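Local coordinates for pilin (Streptococcus pyogenes serotype M1, PDB 3GLE), which builds the backbone of the pilus, its subunits stacking head to tail and joined by isopeptide bonds for adhesion to host cells, aggregation and biofilm formation, at residues Pro35-Thr40 and Glu104-Lys109; Pro111-Asp116 and Phe153-Asp158. The protein carries 2 engineered substitutions. All coordinates share one frame; numbering follows the deposited sequence. Where two conformers were deposited one is given.

Contact 1 (Pro35-Thr40 and Glu104-Lys109)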
# COMPACT_ATOMS: atom_id res chain seq x y z
N PRO A 35 2.62 4.30 -1.01
CA PRO A 35 3.67 4.46 0.02
C PRO A 35 5.08 4.63 -0.56
O PRO A 35 5.37 4.13 -1.65
CB PRO A 35 3.60 3.13 0.79
CG PRO A 35 3.01 2.13 -0.18
CD PRO A 35 2.03 2.95 -1.01
N ASN A 36 5.95 5.32 0.17
CA ASN A 36 7.36 5.39 -0.13
C ASN A 36 7.97 4.04 0.29
O ASN A 36 8.12 3.75 1.48
CB ASN A 36 8.07 6.53 0.65
CG ASN A 36 7.40 7.89 0.45
OD1 ASN A 36 7.27 8.39 -0.66
ND2 ASN A 36 7.00 8.51 1.56
N THR A 37 8.28 3.20 -0.68
CA THR A 37 8.81 1.86 -0.36
C THR A 37 9.52 1.25 -1.53
O THR A 37 9.32 1.67 -2.67
CB THR A 37 7.69 0.90 0.16
OG1 THR A 37 8.30 -0.28 0.68
CG2 THR A 37 6.66 0.52 -0.95
N ASP A 38 10.34 0.23 -1.28
CA ASP A 38 10.91 -0.51 -2.38
C ASP A 38 10.47 -1.98 -2.47
O ASP A 38 9.93 -2.54 -1.52
CB ASP A 38 12.43 -0.37 -2.39
CG ASP A 38 13.09 -0.90 -1.13
OD1 ASP A 38 12.41 -1.64 -0.36
OD2 ASP A 38 14.30 -0.58 -0.91
N PHE A 39 10.72 -2.59 -3.61
CA PHE A 39 10.60 -4.04 -3.72
C PHE A 39 11.90 -4.55 -4.31
O PHE A 39 12.45 -3.95 -5.26
CB PHE A 39 9.41 -4.42 -4.60
CG PHE A 39 8.09 -3.98 -4.04
CD1 PHE A 39 7.38 -4.80 -3.16
CD2 PHE A 39 7.55 -2.74 -4.39
CE1 PHE A 39 6.13 -4.40 -2.65
CE2 PHE A 39 6.33 -2.31 -3.87
CZ PHE A 39 5.61 -3.15 -3.01
N THR A 40 12.43 -5.62 -3.72
CA THR A 40 13.70 -6.19 -4.17
C THR A 40 13.48 -7.56 -4.82
O THR A 40 12.67 -8.35 -4.34
CB THR A 40 14.76 -6.26 -3.01
OG1 THR A 40 14.25 -7.02 -1.92
CG2 THR A 40 15.05 -4.89 -2.48
N GLU A 104 10.82 -12.35 -5.11
CA GLU A 104 10.76 -11.03 -4.50
C GLU A 104 11.07 -11.16 -2.99
O GLU A 104 10.54 -12.02 -2.29
CB GLU A 104 9.36 -10.42 -4.72
CG GLU A 104 9.20 -9.05 -4.08
CD GLU A 104 7.78 -8.53 -4.14
OE1 GLU A 104 7.32 -8.12 -5.24
OE2 GLU A 104 7.14 -8.50 -3.07
N GLU A 105 11.94 -10.28 -2.48
CA GLU A 105 12.29 -10.32 -1.06
C GLU A 105 11.84 -9.06 -0.35
O GLU A 105 12.09 -7.96 -0.83
CB GLU A 105 13.79 -10.47 -0.88
CG GLU A 105 14.32 -11.87 -1.03
CD GLU A 105 15.58 -12.11 -0.22
OE1 GLU A 105 16.28 -13.11 -0.50
OE2 GLU A 105 15.88 -11.29 0.70
N LYS A 106 11.22 -9.21 0.81
CA LYS A 106 10.94 -8.04 1.63
C LYS A 106 11.09 -8.31 3.13
O LYS A 106 10.27 -9.02 3.73
CB LYS A 106 9.56 -7.44 1.31
CG LYS A 106 9.30 -6.08 1.97
CD LYS A 106 10.35 -5.06 1.57
CE LYS A 106 9.96 -3.67 2.05
NZ LYS A 106 11.02 -2.66 1.71
N ILE A 107 12.13 -7.74 3.73
CA ILE A 107 12.40 -7.92 5.16
C ILE A 107 11.20 -7.47 6.01
O ILE A 107 10.46 -8.31 6.54
CB ILE A 107 13.70 -7.19 5.58
CG1 ILE A 107 14.90 -7.63 4.70
CG2 ILE A 107 13.98 -7.40 7.07
CD1 ILE A 107 15.71 -8.82 5.23
N ASP A 108 10.98 -6.16 6.12
CA ASP A 108 9.88 -5.63 6.91
C ASP A 108 8.70 -5.25 6.01
O ASP A 108 8.82 -4.38 5.13
CB ASP A 108 10.35 -4.44 7.76
CG ASP A 108 11.29 -4.85 8.89
OD1 ASP A 108 11.17 -6.00 9.39
OD2 ASP A 108 12.15 -4.03 9.28
N LYS A 109 7.57 -5.90 6.26
CA LYS A 109 6.35 -5.71 5.47
C LYS A 109 5.75 -4.32 5.70
O LYS A 109 5.74 -3.82 6.81
CB LYS A 109 5.32 -6.80 5.81
CG LYS A 109 5.85 -8.23 5.71
CD LYS A 109 6.48 -8.52 4.36
CE LYS A 109 6.62 -10.03 4.12
NZ LYS A 109 6.92 -10.35 2.69
O HOH W 1 10.05 -0.17 2.90
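Lys106 reaches back from the loop that follows strand 96-105 to the start of strand 37-45, where its NZ meets Asp38 OD1 at 2.7 Å in a salt bridge. The chain leaves with CG anti to the backbone N (chi1 -171°), bends once at chi2 and then runs straight, crossing the Asp38 side chain at about a right angle, and NZ meets OD1 nearly along its C-O axis. The same NZ makes a weak hydrogen bond of 3.4 Å to Asp38 O and gives another to a water at 2.9 Å; that water is also hydrogen-bonded to Thr37 OG1. Asp38 OD2 is taken by Lys67 of the adjacent strand 65-70, which leaves the carboxylate gripped by two lysines.

Thr40 and Glu105 form an antiparallel hydrogen-bonded pair. Glu105 N donates to Thr40 O at 2.8 Å, and the return bond comes from a side chain: Thr40 OG1, set between its own backbone N and carbonyl carbon, donates to Glu105 O at 2.6 Å. Thr40 O also receives a CA-H...O contact from Glu104 CA. On the other face of the sheet, the extended Glu104 side chain brings OE2 to 3.7 Å from Phe39 CD1, ring and carboxylate planes 46° apart, while OE1 forms a salt bridge to Lys23, which also makes a cation-pi contact with Phe39. Lys106 and the water thus link the loop to strand 37-45. Glu104 autocatalyses formation of the Lys23 isopeptide bond; its asparagine partner is engineered to Ala155 here, so the bond is absent. Glu104 OE1 would probably hold the Lys23 ammonium in place beside the Phe39 ring.

Contact 2 (Pro111-Asp116 and Phe153-Asp158). Engineered in segment 153-158: Ala155 (natural residue Asn).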
# COMPACT_ATOMS: atom_id res chain seq x y z
N PRO A 111 2.65 -1.81 5.93
CA PRO A 111 1.23 -2.00 6.27
C PRO A 111 0.34 -1.81 5.04
O PRO A 111 0.46 -0.81 4.35
CB PRO A 111 0.95 -0.93 7.35
CG PRO A 111 2.29 -0.65 7.96
CD PRO A 111 3.33 -0.86 6.84
N GLY A 112 -0.51 -2.80 4.77
CA GLY A 112 -1.53 -2.69 3.76
C GLY A 112 -1.09 -3.16 2.40
O GLY A 112 -1.85 -3.07 1.43
N VAL A 113 0.16 -3.63 2.33
CA VAL A 113 0.75 -4.16 1.12
C VAL A 113 0.88 -5.68 1.24
O VAL A 113 1.39 -6.18 2.24
CB VAL A 113 2.14 -3.52 0.84
CG1 VAL A 113 2.81 -4.15 -0.36
CG2 VAL A 113 2.00 -2.03 0.63
N SER A 114 0.41 -6.41 0.23
CA SER A 114 0.49 -7.87 0.25
C SER A 114 1.69 -8.31 -0.57
O SER A 114 1.89 -7.79 -1.67
CB SER A 114 -0.73 -8.47 -0.40
OG SER A 114 -0.61 -8.27 -1.80
N TYR A 115 2.46 -9.27 -0.08
CA TYR A 115 3.65 -9.67 -0.81
C TYR A 115 3.51 -10.94 -1.61
O TYR A 115 3.12 -11.98 -1.09
CB TYR A 115 4.88 -9.69 0.10
CG TYR A 115 5.21 -8.27 0.53
CD1 TYR A 115 4.53 -7.68 1.61
CD2 TYR A 115 6.14 -7.48 -0.18
CE1 TYR A 115 4.79 -6.38 2.00
CE2 TYR A 115 6.41 -6.17 0.21
CZ TYR A 115 5.73 -5.63 1.30
OH TYR A 115 5.98 -4.36 1.70
N ASP A 116 3.80 -10.79 -2.91
CA ASP A 116 3.90 -11.87 -3.89
C ASP A 116 4.97 -12.88 -3.47
O ASP A 116 6.17 -12.58 -3.47
CB ASP A 116 4.22 -11.28 -5.27
CG ASP A 116 3.71 -12.14 -6.41
OD1 ASP A 116 3.68 -13.38 -6.26
OD2 ASP A 116 3.33 -11.59 -7.47
N PHE A 153 5.73 -9.41 -10.80
CA PHE A 153 5.32 -9.57 -9.41
C PHE A 153 4.21 -8.56 -9.19
O PHE A 153 4.29 -7.45 -9.68
CB PHE A 153 6.47 -9.35 -8.44
CG PHE A 153 7.50 -10.42 -8.50
CD1 PHE A 153 7.33 -11.62 -7.80
CD2 PHE A 153 8.62 -10.28 -9.31
CE1 PHE A 153 8.28 -12.62 -7.87
CE2 PHE A 153 9.58 -11.29 -9.38
CZ PHE A 153 9.40 -12.47 -8.66
N LYS A 154 3.15 -8.99 -8.52
CA LYS A 154 2.00 -8.14 -8.24
C LYS A 154 1.81 -8.06 -6.73
O LYS A 154 1.86 -9.09 -6.04
CB LYS A 154 0.75 -8.74 -8.88
CG LYS A 154 -0.48 -7.81 -8.82
CD LYS A 154 -1.60 -8.36 -9.68
CE LYS A 154 -2.30 -9.55 -9.01
NZ LYS A 154 -3.41 -10.06 -9.89
N ALA A 155 1.62 -6.85 -6.21
CA ALA A 155 1.25 -6.67 -4.81
C ALA A 155 -0.09 -5.94 -4.76
O ALA A 155 -0.34 -5.05 -5.58
CB ALA A 155 2.30 -5.86 -4.11
N SER A 156 -0.97 -6.30 -3.82
CA SER A 156 -2.17 -5.48 -3.58
C SER A 156 -1.85 -4.40 -2.55
O SER A 156 -1.11 -4.63 -1.60
CB SER A 156 -3.40 -6.31 -3.20
OG SER A 156 -3.03 -7.33 -2.28
N LEU A 157 -2.34 -3.19 -2.81
CA LEU A 157 -2.23 -2.11 -1.86
C LEU A 157 -3.65 -1.81 -1.40
O LEU A 157 -4.49 -1.33 -2.19
CB LEU A 157 -1.56 -0.88 -2.46
CG LEU A 157 -1.61 0.37 -1.56
CD1 LEU A 157 -0.63 0.30 -0.39
CD2 LEU A 157 -1.41 1.65 -2.36
N ASP A 158 -3.93 -2.18 -0.15
CA ASP A 158 -5.21 -1.91 0.51
C ASP A 158 -5.12 -0.53 1.13
O ASP A 158 -4.03 -0.01 1.39
CB ASP A 158 -5.49 -2.95 1.61
CG ASP A 158 -7.02 -3.21 1.85
OD1 ASP A 158 -7.89 -2.76 1.06
OD2 ASP A 158 -7.35 -3.89 2.85
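Asp116 and Lys154 make a straight bond at one end of this contact: Lys154 N donates to Asp116 OD2 at 2.8 Å, with an angle of 172° at the hydrogen, and OD2 accepts with its anti lone pair. The carboxylate thus stands in for a backbone acceptor, and its second oxygen, OD1, is bonded to the Thr118 hydroxyl, which fixes its rotation. Two backbone bonds hold the other end, Asp158 N to Gly112 O at 2.8 Å and Ser114 N to Ser156 O at 3.0 Å. Between them Val113 and Leu157 form a single bridge, and CA-H...O contacts fill in from Val113 CA to Ser156 O and from Leu157 CA to Gly112 O. Ser114 and Ser156 add a hydroxyl pair, OG to OG 2.6 Å; both oxygens sit between backbone N and carbonyl carbon, which turns them onto each other.

The packing lies on the opposite side of the backbone from these hydroxyls. Val113 splits its methyls, CG2 lying 3.7 Å from Leu157 CD1 and CG1 4.2 Å from CB of the engineered Ala155. Ser114 O comes close to that same CB, at 3.1 Å. Nearer the Lys154 end, Asp116 CG meets the edge of the Phe153 ring near its plane; Phe41 and Tyr120 also pack on this ring. The arrangement is an irregular segment laid antiparallel along strand 151-169, whose backbone bonds to strand 18-27, and it borders the Lys-Asn isopeptide site of this domain, with Ala155 replacing the cross-linking asparagine and Lys23 touching it.

In the fold
Along the chain both segments of contact 1 come before those of contact 2: strand 96-105, which pairs with strand 37-45, runs out through 104-109 into the loop containing 111-116, which lies along strand 151-169 before the chain goes on to strand 119-129. The contact centres are 10 Å apart; contact 1 joins two strands of one sheet, while contact 2 lays a loop on strand 151-169 of the other, which also holds 18-27. Tyr115 bridges them, its ring packing against Phe39, Glu104 and Lys106. Glu104 of contact 1 and Ala155 of contact 2 converge on Lys23 of strand 18-27, so together they frame the isopeptide site between the sheets, whose cross-link cannot form in this variant.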